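Local coordinates for protein transcriptional regulator (PDB 5JUF) that probably activates competence genes by binding DNA once its tetratricopeptide domain has sensed a secreted signalling peptide, at residues 251-254 with 255-258. Numbering follows the deposited sequence.
Sequences VLKA and KYEL
Lys253 and Glu257, one helical turn apart, are joined first through the backbone, Glu257 N bonding to Lys253 O at 3.0 Å; in the next such i to i+4 bond Leu258 N reaches Ala254 O at 2.8 Å, and the helix widens into a pi-type turn at 256-258. A water bridges the side chains of the first pair: it accepts a hydrogen bond from Lys253 NZ at 2.8 Å and donates a longer one to Glu257 OE2 at 3.3 Å. The direct salt bridge adds to this but is long, with NZ of Lys253 3.9 Å from OE2 of Glu257. The two chains cross at a slant, and CE of Lys253 comes nearer to the carboxylate than its nitrogen does, 3.5 Å from OE2. Lys253 leaves the backbone with CG opposite its own N (chi1 -175°), then bends at chi2 and chi4, while Glu257 bends at chi2 (-69°), which puts OE2 beside CE of Lys253, with NZ farther off. The lysine's aliphatic part also lies alongside Tyr256, CE meeting ring atom CD2 obliquely at 4.1 Å. Lys255 sets its CG 3.3 Å from Val251 O and carries its NZ away to a salt bridge with Asp297. All of this belongs to helix 246-260 of the tetratricopeptide region. Leu252 packs on Met211 and Ala214 of helix 200-219, Tyr256 and Lys253 touch Leu227 of helix 226-240, and Val251 and Ala254 rest on Ala274 and Asn270 of helix 264-280.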
loop_
_atom_site.group_PDB
_atom_site.type_symbol
_atom_site.label_atom_id
_atom_site.label_comp_id
_atom_site.label_asym_id
_atom_site.label_seq_id
_atom_site.Cartn_x
_atom_site.Cartn_y
_atom_site.Cartn_z
ATOM N N VAL A 251 7.005 -20.516 -7.758
ATOM C CA VAL A 251 5.717 -20.849 -8.364
ATOM C C VAL A 251 5.334 -19.814 -9.423
ATOM O O VAL A 251 4.736 -20.162 -10.446
ATOM C CB VAL A 251 4.638 -20.997 -7.274
ATOM C CG1 VAL A 251 3.256 -21.173 -7.896
ATOM C CG2 VAL A 251 4.964 -22.201 -6.355
ATOM N N LEU A 252 5.682 -18.536 -9.224
ATOM C CA LEU A 252 5.415 -17.552 -10.277
ATOM C C LEU A 252 6.197 -17.872 -11.544
ATOM O O LEU A 252 5.670 -17.756 -12.654
ATOM C CB LEU A 252 5.754 -16.138 -9.810
ATOM C CG LEU A 252 4.857 -15.522 -8.739
ATOM C CD1 LEU A 252 5.361 -14.116 -8.383
ATOM C CD2 LEU A 252 3.391 -15.492 -9.168
ATOM N N LYS A 253 7.467 -18.258 -11.401
ATOM C CA LYS A 253 8.243 -18.603 -12.584
ATOM C C LYS A 253 7.656 -19.820 -13.283
ATOM O O LYS A 253 7.683 -19.902 -14.518
ATOM C CB LYS A 253 9.705 -18.841 -12.201
ATOM C CG LYS A 253 10.621 -19.088 -13.394
ATOM C CD LYS A 253 10.699 -17.861 -14.301
ATOM C CE LYS A 253 11.510 -18.150 -15.565
ATOM N NZ LYS A 253 12.918 -18.533 -15.266
ATOM N N ALA A 254 7.104 -20.763 -12.518
ATOM C CA ALA A 254 6.455 -21.926 -13.116
ATOM C C ALA A 254 5.241 -21.513 -13.938
ATOM O O ALA A 254 5.066 -21.972 -15.069
ATOM C CB ALA A 254 6.052 -22.923 -12.026
ATOM N N LYS A 255 4.381 -20.653 -13.378
ATOM C CA LYS A 255 3.236 -20.150 -14.137
ATOM C C LYS A 255 3.683 -19.504 -15.442
ATOM O O LYS A 255 3.083 -19.737 -16.499
ATOM C CB LYS A 255 2.438 -19.139 -13.307
ATOM C CG LYS A 255 1.835 -19.653 -12.000
ATOM C CD LYS A 255 0.699 -20.634 -12.244
ATOM C CE LYS A 255 -0.119 -20.863 -10.970
ATOM N NZ LYS A 255 -1.127 -21.953 -11.159
ATOM N N TYR A 256 4.740 -18.685 -15.385
ATOM C CA TYR A 256 5.258 -18.047 -16.591
ATOM C C TYR A 256 5.673 -19.082 -17.627
ATOM O O TYR A 256 5.303 -18.983 -18.800
ATOM C CB TYR A 256 6.434 -17.132 -16.233
ATOM C CG TYR A 256 7.189 -16.589 -17.428
ATOM C CD1 TYR A 256 6.777 -15.421 -18.071
ATOM C CD2 TYR A 256 8.322 -17.240 -17.909
ATOM C CE1 TYR A 256 7.478 -14.929 -19.166
ATOM C CE2 TYR A 256 9.023 -16.758 -18.996
ATOM C CZ TYR A 256 8.598 -15.606 -19.620
ATOM O OH TYR A 256 9.305 -15.134 -20.700
ATOM N N GLU A 257 6.438 -20.096 -17.203
ATOM C CA GLU A 257 6.851 -21.139 -18.137
ATOM C C GLU A 257 5.650 -21.893 -18.689
ATOM O O GLU A 257 5.613 -22.228 -19.877
ATOM C CB GLU A 257 7.823 -22.111 -17.454
ATOM C CG GLU A 257 9.166 -21.496 -17.093
ATOM C CD GLU A 257 10.015 -21.160 -18.316
ATOM O OE1 GLU A 257 9.668 -21.600 -19.433
ATOM O OE2 GLU A 257 11.029 -20.446 -18.156
ATOM N N LEU A 258 4.657 -22.166 -17.838
ATOM C CA LEU A 258 3.518 -22.988 -18.231
ATOM C C LEU A 258 2.535 -22.224 -19.110
ATOM O O LEU A 258 2.060 -22.749 -20.121
ATOM C CB LEU A 258 2.812 -23.514 -16.978
ATOM C CG LEU A 258 1.571 -24.384 -17.185
ATOM C CD1 LEU A 258 1.937 -25.687 -17.865
ATOM C CD2 LEU A 258 0.864 -24.653 -15.867
HETATM O O HOH W 1 12.922 -21.300 -15.629
#